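PDB 2P4S: purine nucleoside phosphorylase from Anopheles gambiae, which catalyses the phosphorolysis of inosine, guanosine and their 2'-deoxy forms to the free purine base and pentose 1-phosphate in purine salvage. Local coordinates for residues L95-A99 with R186-I191; N256-K260 with E271-G275; F321-L325 with L356-V360. All coordinates share one frame; numbering follows the deposited sequence.

Interaction 1: L95-A99 with R186-I191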
ATOM      1  N   LEU A  95       3.505  25.031 -13.096  1.00 32.93           N
ATOM      2  CA  LEU A  95       4.729  24.999 -12.284  1.00 32.30           C
ATOM      3  C   LEU A  95       5.674  26.115 -12.713  1.00 32.22           C
ATOM      4  O   LEU A  95       6.250  26.814 -11.873  1.00 30.62           O
ATOM      5  CB  LEU A  95       5.405  23.600 -12.338  1.00 32.02           C
ATOM      6  CG  LEU A  95       4.566  22.508 -11.634  1.00 33.01           C
ATOM      7  CD1 LEU A  95       5.042  21.097 -11.898  1.00 31.60           C
ATOM      8  CD2 LEU A  95       4.505  22.772 -10.128  1.00 32.41           C
ATOM      9  N   GLN A  96       5.804  26.294 -14.027  1.00 32.75           N
ATOM     10  CA  GLN A  96       6.531  27.449 -14.545  1.00 34.64           C
ATOM     11  C   GLN A  96       5.888  28.813 -14.120  1.00 34.37           C
ATOM     12  O   GLN A  96       6.629  29.732 -13.777  1.00 34.68           O
ATOM     13  CB  GLN A  96       6.816  27.313 -16.055  1.00 35.10           C
ATOM     14  CG  GLN A  96       7.789  28.387 -16.622  1.00 38.61           C
ATOM     15  CD  GLN A  96       9.263  28.148 -16.282  1.00 42.20           C
ATOM     16  OE1 GLN A  96       9.886  28.920 -15.538  1.00 44.44           O
ATOM     17  NE2 GLN A  96       9.833  27.092 -16.851  1.00 45.00           N
ATOM     18  N   GLU A  97       4.550  28.922 -14.072  1.00 34.19           N
ATOM     19  CA  GLU A  97       3.875  30.090 -13.455  1.00 35.20           C
ATOM     20  C   GLU A  97       4.443  30.379 -12.040  1.00 32.58           C
ATOM     21  O   GLU A  97       4.844  31.533 -11.717  1.00 32.78           O
ATOM     22  CB  GLU A  97       2.344  29.883 -13.287  1.00 35.41           C
ATOM     23  CG  GLU A  97       1.405  29.821 -14.525  1.00 39.77           C
ATOM     24  CD  GLU A  97      -0.089  29.485 -14.114  1.00 40.74           C
ATOM     25  OE1 GLU A  97      -0.571  30.021 -13.053  1.00 47.92           O
ATOM     26  OE2 GLU A  97      -0.786  28.698 -14.838  1.00 44.51           O
ATOM     27  N   ILE A  98       4.428  29.346 -11.190  1.00 29.55           N
ATOM     28  CA  ILE A  98       4.908  29.464  -9.816  1.00 26.86           C
ATOM     29  C   ILE A  98       6.395  29.857  -9.805  1.00 26.22           C
ATOM     30  O   ILE A  98       6.811  30.756  -9.051  1.00 25.06           O
ATOM     31  CB  ILE A  98       4.661  28.138  -8.975  1.00 27.72           C
ATOM     32  CG1 ILE A  98       3.215  27.637  -9.144  1.00 26.48           C
ATOM     33  CG2 ILE A  98       5.106  28.312  -7.512  1.00 24.15           C
ATOM     34  CD1 ILE A  98       2.920  26.271  -8.461  1.00 26.51           C
ATOM     35  N   ALA A  99       7.196  29.202 -10.645  1.00 25.43           N
ATOM     36  CA  ALA A  99       8.641  29.510 -10.678  1.00 26.06           C
ATOM     37  C   ALA A  99       8.845  31.003 -11.061  1.00 26.52           C
ATOM     38  O   ALA A  99       9.556  31.752 -10.373  1.00 24.62           O
ATOM     39  CB  ALA A  99       9.391  28.576 -11.665  1.00 24.41           C
ATOM     40  N   ARG A 186       9.663  20.416  -8.028  1.00 20.92           N
ATOM     41  CA  ARG A 186       9.623  20.755  -9.485  1.00 21.44           C
ATOM     42  C   ARG A 186       9.856  22.253  -9.690  1.00 21.77           C
ATOM     43  O   ARG A 186      10.579  22.641 -10.592  1.00 22.20           O
ATOM     44  CB  ARG A 186       8.314  20.407 -10.126  1.00 21.73           C
ATOM     45  CG  ARG A 186       7.785  19.006  -9.900  1.00 23.40           C
ATOM     46  CD  ARG A 186       8.338  18.137 -10.903  1.00 23.31           C
ATOM     47  NE  ARG A 186       7.406  17.141 -11.415  1.00 25.76           N
ATOM     48  CZ  ARG A 186       7.808  15.953 -11.880  1.00 28.28           C
ATOM     49  NH1 ARG A 186       9.133  15.610 -11.878  1.00 29.71           N
ATOM     50  NH2 ARG A 186       6.904  15.102 -12.339  1.00 28.58           N
ATOM     51  N   VAL A 187       9.283  23.073  -8.813  1.00 21.86           N
ATOM     52  CA  VAL A 187       9.532  24.505  -8.781  1.00 22.86           C
ATOM     53  C   VAL A 187      11.026  24.850  -8.524  1.00 23.26           C
ATOM     54  O   VAL A 187      11.597  25.650  -9.260  1.00 24.87           O
ATOM     55  CB  VAL A 187       8.599  25.229  -7.742  1.00 23.01           C
ATOM     56  CG1 VAL A 187       8.925  26.683  -7.698  1.00 21.50           C
ATOM     57  CG2 VAL A 187       7.131  25.027  -8.115  1.00 21.97           C
ATOM     58  N   MET A 188      11.641  24.276  -7.488  1.00 23.07           N
ATOM     59  CA  MET A 188      13.085  24.415  -7.263  1.00 22.79           C
ATOM     60  C   MET A 188      13.911  24.136  -8.542  1.00 22.50           C
ATOM     61  O   MET A 188      14.779  24.917  -8.907  1.00 23.44           O
ATOM     62  CB  MET A 188      13.559  23.513  -6.116  1.00 23.26           C
ATOM     63  CG  MET A 188      13.106  23.897  -4.706  1.00 23.89           C
ATOM     64  SD  MET A 188      13.457  22.541  -3.517  1.00 23.50           S
ATOM     65  CE  MET A 188      13.102  23.396  -1.992  1.00 24.21           C
ATOM     66  N   HIS A 189      13.620  23.050  -9.234  1.00 22.51           N
ATOM     67  CA  HIS A 189      14.287  22.710 -10.478  1.00 23.32           C
ATOM     68  C   HIS A 189      14.083  23.815 -11.543  1.00 24.27           C
ATOM     69  O   HIS A 189      15.048  24.304 -12.159  1.00 24.44           O
ATOM     70  CB  HIS A 189      13.729  21.366 -10.960  1.00 23.31           C
ATOM     71  CG  HIS A 189      14.058  21.023 -12.380  1.00 23.81           C
ATOM     72  ND1 HIS A 189      15.343  20.746 -12.809  1.00 24.17           N
ATOM     73  CD2 HIS A 189      13.252  20.835 -13.457  1.00 22.83           C
ATOM     74  CE1 HIS A 189      15.313  20.451 -14.098  1.00 25.44           C
ATOM     75  NE2 HIS A 189      14.054  20.488 -14.512  1.00 25.30           N
ATOM     76  N   LEU A 190      12.825  24.199 -11.766  1.00 23.89           N
ATOM     77  CA  LEU A 190      12.504  25.211 -12.764  1.00 23.99           C
ATOM     78  C   LEU A 190      13.217  26.540 -12.479  1.00 23.98           C
ATOM     79  O   LEU A 190      13.637  27.223 -13.389  1.00 24.32           O
ATOM     80  CB  LEU A 190      10.997  25.407 -12.852  1.00 23.54           C
ATOM     81  CG  LEU A 190      10.205  24.271 -13.481  1.00 23.82           C
ATOM     82  CD1 LEU A 190       8.714  24.652 -13.487  1.00 21.81           C
ATOM     83  CD2 LEU A 190      10.728  23.920 -14.897  1.00 22.35           C
ATOM     84  N   ILE A 191      13.362  26.876 -11.201  1.00 24.51           N
ATOM     85  CA  ILE A 191      14.172  28.007 -10.750  1.00 23.39           C
ATOM     86  C   ILE A 191      15.691  27.839 -10.975  1.00 24.56           C
ATOM     87  O   ILE A 191      16.414  28.826 -10.933  1.00 24.76           O
ATOM     88  CB  ILE A 191      13.853  28.283  -9.266  1.00 23.76           C
ATOM     89  CG1 ILE A 191      12.464  28.961  -9.163  1.00 21.34           C
ATOM     90  CG2 ILE A 191      15.000  29.028  -8.514  1.00 20.26           C
ATOM     91  CD1 ILE A 191      11.926  29.011  -7.751  1.00 21.18           C
TER
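Leu190 reaches across from segment 186-191 and lays one methyl against the backbone of the facing helix. Its CD1 stands 3.4 Å from Gln96 N and 3.5 Å from Leu95 C, so the branch meets the peptide group that joins Leu95 to Gln96. The other methyl, CD2, lies 3.8 Å from Gln96 NE2 at the margin of the contact. Gln96 suits this edge position: its chain bends at chi2 (76°), which brings the amide end beside the leucine, while the residue stays partly exposed. On the next turn the small Ala99 lets the helices close in, its CB 3.7 Å from Leu190 CB. Ile191 CG1 reaches the Ala99 methyl as well, next to Leu190.

These are helices 92-105 and 178-191 of the PNP/MTAP phosphorylase fold, an alpha/beta fold in which helices flank a mixed sheet. The segment axes approach to 8.8 Å and cross at -63°, and the CA atoms nearest each other are those of Ala99 and Val187. On the far side of this contact Met188 rests on Met164 and Met166 of strand 161-167, so helix 178-191 lies between the sheet and helix 92-105.

Val187 puts both branches to work. CG2 is 3.9 Å from Ile98 CG2, with the two side chains crossing at about a right angle, and it also touches Leu95 CD2; CG1 turns to the backbone of Ala99. Branched aliphatic residues fit here, bringing no polar groups to satisfy. Leu95 divides its methyls between neighbours, CD1 resting 3.8 Å from Arg186 CB. Only the aliphatic root of the arginine takes part; its guanidinium leads away, bonding to His315 through NH1 and making a cation-pi contact with Phe240.

Interaction 2: N256-K260 with E271-G275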
ATOM      1  N   ASN A 256      27.260  12.158   1.090  1.00 18.71           N
ATOM      2  CA  ASN A 256      27.233  11.372   2.331  1.00 19.64           C
ATOM      3  C   ASN A 256      28.637  11.203   2.942  1.00 18.66           C
ATOM      4  O   ASN A 256      28.797  11.333   4.151  1.00 19.50           O
ATOM      5  CB  ASN A 256      26.598   9.994   2.100  1.00 19.86           C
ATOM      6  CG  ASN A 256      25.074  10.037   2.134  1.00 22.27           C
ATOM      7  OD1 ASN A 256      24.407   8.990   2.157  1.00 27.08           O
ATOM      8  ND2 ASN A 256      24.522  11.215   2.162  1.00 18.40           N
ATOM      9  N   GLN A 257      29.631  10.916   2.109  1.00 18.65           N
ATOM     10  CA  GLN A 257      31.050  10.882   2.543  1.00 18.61           C
ATOM     11  C   GLN A 257      31.528  12.240   3.126  1.00 18.57           C
ATOM     12  O   GLN A 257      32.174  12.285   4.189  1.00 17.97           O
ATOM     13  CB  GLN A 257      31.974  10.380   1.396  1.00 18.81           C
ATOM     14  CG  GLN A 257      33.457  10.026   1.853  1.00 20.07           C
ATOM     15  CD  GLN A 257      33.452   8.955   2.972  1.00 22.33           C
ATOM     16  OE1 GLN A 257      32.813   7.912   2.809  1.00 25.18           O
ATOM     17  NE2 GLN A 257      34.090   9.241   4.122  1.00 18.45           N
ATOM     18  N   GLN A 258      31.183  13.355   2.472  1.00 19.22           N
ATOM     19  CA  GLN A 258      31.598  14.686   2.986  1.00 18.49           C
ATOM     20  C   GLN A 258      30.961  14.998   4.362  1.00 18.61           C
ATOM     21  O   GLN A 258      31.611  15.531   5.278  1.00 18.45           O
ATOM     22  CB  GLN A 258      31.335  15.794   1.935  1.00 19.29           C
ATOM     23  CG  GLN A 258      31.779  17.214   2.363  1.00 20.13           C
ATOM     24  CD  GLN A 258      33.294  17.327   2.722  1.00 24.58           C
ATOM     25  OE1 GLN A 258      34.102  16.470   2.353  1.00 23.22           O
ATOM     26  NE2 GLN A 258      33.666  18.404   3.446  1.00 24.36           N
ATOM     27  N   ALA A 259      29.686  14.648   4.505  1.00 18.41           N
ATOM     28  CA  ALA A 259      28.959  14.694   5.793  1.00 18.28           C
ATOM     29  C   ALA A 259      29.673  13.981   6.939  1.00 17.76           C
ATOM     30  O   ALA A 259      29.695  14.459   8.087  1.00 19.04           O
ATOM     31  CB  ALA A 259      27.522  14.120   5.596  1.00 17.27           C
ATOM     32  N   LYS A 260      30.265  12.834   6.647  1.00 17.99           N
ATOM     33  CA  LYS A 260      31.010  12.106   7.664  1.00 18.06           C
ATOM     34  C   LYS A 260      32.299  12.859   8.066  1.00 18.40           C
ATOM     35  O   LYS A 260      32.711  12.823   9.216  1.00 18.36           O
ATOM     36  CB  LYS A 260      31.339  10.694   7.188  1.00 18.77           C
ATOM     37  CG  LYS A 260      30.145   9.777   6.985  1.00 18.09           C
ATOM     38  CD  LYS A 260      30.536   8.501   6.213  1.00 18.26           C
ATOM     39  CE  LYS A 260      29.381   7.519   6.173  1.00 20.07           C
ATOM     40  NZ  LYS A 260      29.627   6.252   5.338  1.00 21.03           N
ATOM     41  N   GLU A 271      27.429  10.871  16.992  1.00 20.16           N
ATOM     42  CA  GLU A 271      26.014  11.130  16.882  1.00 21.07           C
ATOM     43  C   GLU A 271      25.627  11.085  15.415  1.00 21.19           C
ATOM     44  O   GLU A 271      24.556  11.502  15.070  1.00 22.85           O
ATOM     45  CB  GLU A 271      25.671  12.510  17.467  1.00 20.29           C
ATOM     46  CG  GLU A 271      25.803  12.613  19.009  1.00 22.57           C
ATOM     47  CD  GLU A 271      27.264  12.754  19.510  1.00 25.60           C
ATOM     48  OE1 GLU A 271      28.050  13.589  18.972  1.00 25.65           O
ATOM     49  OE2 GLU A 271      27.629  12.010  20.453  1.00 26.88           O
ATOM     50  N   LEU A 272      26.519  10.605  14.552  1.00 20.26           N
ATOM     51  CA  LEU A 272      26.217  10.453  13.151  1.00 18.91           C
ATOM     52  C   LEU A 272      26.001   8.975  12.786  1.00 18.85           C
ATOM     53  O   LEU A 272      26.844   8.143  13.053  1.00 18.53           O
ATOM     54  CB  LEU A 272      27.315  11.049  12.258  1.00 18.85           C
ATOM     55  CG  LEU A 272      26.895  11.227  10.791  1.00 20.04           C
ATOM     56  CD1 LEU A 272      26.002  12.494  10.664  1.00 15.86           C
ATOM     57  CD2 LEU A 272      28.081  11.286   9.857  1.00 20.08           C
ATOM     58  N   ARG A 273      24.866   8.679  12.146  1.00 17.13           N
ATOM     59  CA  ARG A 273      24.569   7.354  11.692  1.00 16.60           C
ATOM     60  C   ARG A 273      24.392   7.430  10.182  1.00 15.74           C
ATOM     61  O   ARG A 273      24.368   8.532   9.586  1.00 16.23           O
ATOM     62  CB  ARG A 273      23.249   6.830  12.332  1.00 16.31           C
ATOM     63  CG  ARG A 273      23.148   6.974  13.837  1.00 15.15           C
ATOM     64  CD  ARG A 273      24.069   5.944  14.537  1.00 15.42           C
ATOM     65  NE  ARG A 273      24.111   6.186  15.975  1.00 15.63           N
ATOM     66  CZ  ARG A 273      24.745   5.395  16.847  1.00 17.55           C
ATOM     67  NH1 ARG A 273      25.381   4.279  16.438  1.00 15.65           N
ATOM     68  NH2 ARG A 273      24.722   5.719  18.127  1.00 14.15           N
ATOM     69  N   GLU A 274      24.159   6.274   9.599  1.00 14.51           N
ATOM     70  CA  GLU A 274      23.868   6.165   8.181  1.00 14.84           C
ATOM     71  C   GLU A 274      22.986   4.939   7.969  1.00 14.70           C
ATOM     72  O   GLU A 274      23.355   3.849   8.378  1.00 13.50           O
ATOM     73  CB  GLU A 274      25.135   5.986   7.399  1.00 14.33           C
ATOM     74  CG  GLU A 274      24.872   6.051   5.908  1.00 17.92           C
ATOM     75  CD  GLU A 274      26.133   5.836   5.068  1.00 24.66           C
ATOM     76  OE1 GLU A 274      27.010   5.007   5.452  1.00 24.46           O
ATOM     77  OE2 GLU A 274      26.232   6.519   4.017  1.00 28.51           O
ATOM     78  N   GLY A 275      21.837   5.094   7.318  1.00 14.12           N
ATOM     79  CA  GLY A 275      20.999   3.922   7.122  1.00 13.05           C
ATOM     80  C   GLY A 275      19.786   4.209   6.292  1.00 13.65           C
ATOM     81  O   GLY A 275      19.801   5.106   5.460  1.00 13.74           O
TER
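Helix-on-sheet packing, with Leu272 against the root of Lys260 and a salt bridge from Lys260 to Glu274, joins helix 253-265 to the strand that follows it, 272-279, in the mixed sheet of the PNP/MTAP phosphorylase fold. A short connection returns the chain, and the segment axes run nearly antiparallel, at 161° and 10.3 Å apart. Strand alternation decides which residues take part: Leu272 and Glu274 start toward the helix, whereas Arg273 between them starts away from it and forms a salt bridge with Asp213.

The apolar portion lies at the start of the strand. Leu272 CD2 packs against the C-terminal end of segment 256-260, 3.7 Å from Lys260 CA and 3.8 Å from Lys260 CG, and it also approaches the carbonyl oxygen of Ala259. A leucine serves well here, since one methyl can meet the helix while the residue also packs on Ile214 and Leu216 of the adjoining strand 214-221. Ala259, with its small side chain directed at the sheet, keeps the helix close to Leu216.

The polar portion lies farther along the strand. Lysine is apt at this partly exposed margin because its first methylenes can pack on a leucine while its ammonium group reaches a carboxylate. Beyond CG the chain of Lys260 is extended, which carries NZ outward and back toward the start of the segment, as far as the Glu274 carboxylate. The glutamate is extended too, its CG anti to the backbone N (chi1 -173°), and the two side chains meet at about a right angle. Glu274 OE2 lies on the side of Asn256, 4.0 Å from Asn256 CB. The ammonium approaches from above the carboxylate plane, with Lys260 NZ 2.9 Å from Glu274 OE1 and 45° out of that plane.

Interaction 3: F321-L325 with L356-V360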
ATOM      1  N   PHE A 321      20.796  14.897  -1.287  1.00 15.33           N
ATOM      2  CA  PHE A 321      21.405  14.604  -0.016  1.00 15.72           C
ATOM      3  C   PHE A 321      20.236  14.688   0.978  1.00 15.64           C
ATOM      4  O   PHE A 321      19.372  15.564   0.859  1.00 15.36           O
ATOM      5  CB  PHE A 321      22.493  15.644   0.344  1.00 15.10           C
ATOM      6  CG  PHE A 321      23.045  15.466   1.726  1.00 14.93           C
ATOM      7  CD1 PHE A 321      22.737  16.379   2.742  1.00 16.14           C
ATOM      8  CD2 PHE A 321      23.832  14.331   2.046  1.00 16.03           C
ATOM      9  CE1 PHE A 321      23.189  16.191   4.046  1.00 16.58           C
ATOM     10  CE2 PHE A 321      24.316  14.122   3.360  1.00 13.43           C
ATOM     11  CZ  PHE A 321      24.013  15.057   4.362  1.00 17.46           C
ATOM     12  N   ALA A 322      20.172  13.760   1.920  1.00 15.38           N
ATOM     13  CA  ALA A 322      19.106  13.780   2.916  1.00 15.81           C
ATOM     14  C   ALA A 322      19.533  13.172   4.242  1.00 15.68           C
ATOM     15  O   ALA A 322      20.354  12.262   4.266  1.00 15.39           O
ATOM     16  CB  ALA A 322      17.864  13.039   2.373  1.00 15.47           C
ATOM     17  N   PHE A 323      18.974  13.683   5.338  1.00 16.48           N
ATOM     18  CA  PHE A 323      19.150  13.083   6.658  1.00 16.93           C
ATOM     19  C   PHE A 323      17.910  13.160   7.526  1.00 16.86           C
ATOM     20  O   PHE A 323      17.071  14.033   7.335  1.00 16.93           O
ATOM     21  CB  PHE A 323      20.341  13.674   7.415  1.00 16.26           C
ATOM     22  CG  PHE A 323      20.242  15.142   7.691  1.00 18.02           C
ATOM     23  CD1 PHE A 323      19.638  15.605   8.857  1.00 19.64           C
ATOM     24  CD2 PHE A 323      20.808  16.067   6.822  1.00 19.28           C
ATOM     25  CE1 PHE A 323      19.584  16.935   9.143  1.00 20.96           C
ATOM     26  CE2 PHE A 323      20.747  17.421   7.109  1.00 20.39           C
ATOM     27  CZ  PHE A 323      20.146  17.849   8.282  1.00 18.89           C
ATOM     28  N   SER A 324      17.853  12.241   8.495  1.00 16.82           N
ATOM     29  CA  SER A 324      16.860  12.214   9.556  1.00 16.47           C
ATOM     30  C   SER A 324      17.529  12.630  10.880  1.00 17.66           C
ATOM     31  O   SER A 324      18.573  12.061  11.271  1.00 16.67           O
ATOM     32  CB  SER A 324      16.328  10.786   9.740  1.00 16.03           C
ATOM     33  OG  SER A 324      15.628  10.274   8.622  1.00 14.08           O
ATOM     34  N   LEU A 325      16.918  13.589  11.584  1.00 17.20           N
ATOM     35  CA  LEU A 325      17.185  13.762  13.003  1.00 17.46           C
ATOM     36  C   LEU A 325      16.314  12.730  13.753  1.00 17.54           C
ATOM     37  O   LEU A 325      15.081  12.725  13.597  1.00 15.35           O
ATOM     38  CB  LEU A 325      16.825  15.187  13.450  1.00 17.57           C
ATOM     39  CG  LEU A 325      17.092  15.561  14.912  1.00 19.33           C
ATOM     40  CD1 LEU A 325      18.603  15.533  15.283  1.00 15.28           C
ATOM     41  CD2 LEU A 325      16.516  16.953  15.149  1.00 18.92           C
ATOM     42  N   LEU A 356      22.851  21.713  13.757  1.00 26.50           N
ATOM     43  CA  LEU A 356      22.149  21.459  12.513  1.00 26.28           C
ATOM     44  C   LEU A 356      22.506  22.493  11.454  1.00 24.71           C
ATOM     45  O   LEU A 356      22.765  22.136  10.310  1.00 23.31           O
ATOM     46  CB  LEU A 356      20.632  21.408  12.749  1.00 27.50           C
ATOM     47  CG  LEU A 356      20.081  20.247  13.632  1.00 29.07           C
ATOM     48  CD1 LEU A 356      18.719  20.633  14.257  1.00 26.58           C
ATOM     49  CD2 LEU A 356      19.931  18.973  12.854  1.00 28.76           C
ATOM     50  N   GLY A 357      22.588  23.759  11.861  1.00 24.61           N
ATOM     51  CA  GLY A 357      22.889  24.863  10.925  1.00 24.13           C
ATOM     52  C   GLY A 357      24.317  24.800  10.400  1.00 23.77           C
ATOM     53  O   GLY A 357      24.557  24.909   9.196  1.00 23.38           O
ATOM     54  N   GLU A 358      25.258  24.593  11.313  1.00 23.60           N
ATOM     55  CA  GLU A 358      26.669  24.415  10.964  1.00 24.73           C
ATOM     56  C   GLU A 358      26.871  23.237  10.017  1.00 23.71           C
ATOM     57  O   GLU A 358      27.552  23.359   8.991  1.00 24.10           O
ATOM     58  CB  GLU A 358      27.486  24.228  12.238  1.00 25.07           C
ATOM     59  CG  GLU A 358      29.003  24.276  12.026  1.00 31.51           C
ATOM     60  CD  GLU A 358      29.502  25.601  11.387  1.00 39.05           C
ATOM     61  OE1 GLU A 358      29.057  26.701  11.830  1.00 42.87           O
ATOM     62  OE2 GLU A 358      30.330  25.538  10.438  1.00 39.16           O
ATOM     63  N   PHE A 359      26.239  22.108  10.349  1.00 23.09           N
ATOM     64  CA  PHE A 359      26.274  20.866   9.527  1.00 21.79           C
ATOM     65  C   PHE A 359      25.744  21.113   8.131  1.00 20.72           C
ATOM     66  O   PHE A 359      26.423  20.862   7.136  1.00 20.44           O
ATOM     67  CB  PHE A 359      25.513  19.710  10.261  1.00 21.39           C
ATOM     68  CG  PHE A 359      25.486  18.385   9.505  1.00 21.16           C
ATOM     69  CD1 PHE A 359      26.603  17.528   9.506  1.00 19.56           C
ATOM     70  CD2 PHE A 359      24.348  17.994   8.809  1.00 17.01           C
ATOM     71  CE1 PHE A 359      26.575  16.297   8.827  1.00 22.24           C
ATOM     72  CE2 PHE A 359      24.305  16.740   8.136  1.00 21.71           C
ATOM     73  CZ  PHE A 359      25.425  15.900   8.140  1.00 22.22           C
ATOM     74  N   VAL A 360      24.536  21.647   8.042  1.00 21.15           N
ATOM     75  CA  VAL A 360      23.949  21.916   6.726  1.00 20.68           C
ATOM     76  C   VAL A 360      24.735  22.969   5.901  1.00 21.21           C
ATOM     77  O   VAL A 360      24.902  22.847   4.680  1.00 20.76           O
ATOM     78  CB  VAL A 360      22.444  22.274   6.829  1.00 20.63           C
ATOM     79  CG1 VAL A 360      21.893  22.795   5.463  1.00 18.77           C
ATOM     80  CG2 VAL A 360      21.655  21.021   7.277  1.00 19.50           C
TER
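Aromatic contact comes first: Phe359 directs its ring edge at one face of Phe323 in a T-shaped (edge-to-face) pair, with planes 82° apart and centroids separated by 5.4 Å. The touching atom of the helix ring is Phe359 CE2, 3.8 Å from Phe323 CE2. Phe323 takes the first torsion that places CG between the backbone N and the carbonyl carbon (chi1 61°), and the ring thereby stands out from the strand toward the helix. Phe321, two residues earlier on the same side of the strand, offers its edge, its CZ being 4.1 Å from Phe359 CZ.

Aliphatic contacts flank Phe323 and continue along the strand. Val360 CG2 lies in the plane of the Phe323 ring, at its edge, 3.7 Å from CZ. Leu356, one turn before Val360, brings CD2 to Phe323 CE1, and its CD1 faces Leu325 CD2 at 4.4 Å. Large apolar side chains suit this place because the two axes stand 12.3 Å apart: phenylalanine and leucine are long enough to bridge that gap, and the long Phe323 reaches out to meet the shorter Val360.

Strand 319-329 lies between strands 195-204 and 214-221 in the mixed sheet, and segment 356-360 of helix 353-370 runs nearly antiparallel to segment 321-325. Helix 253-265 packs alongside, on Phe359 through Ile262.

How the interactions relate
Interactions 2 and 3 are neighbours, their centres about 10 Å apart; they touch each other and share the same sheet. Ala259 CB lies 3.8 Å from Phe321 CZ, and Leu272 CD1 lies 4.3 Å from Phe359 CE1. Interaction 1 stands apart, its centre about 24 Å from that of interaction 3 and about 30 Å from that of interaction 2, across the chain's centre. Interaction 3 comes near the active site: the Leu325 side chain is about 5 Å from that of the phosphate-binding Ala201 and about 8 Å from the bound inhibitor DADMe-ImmH. The Val187 side chain of interaction 1 is about 9 Å from that of Phe170, another phosphate-site residue, while interaction 2 lies away from these sites.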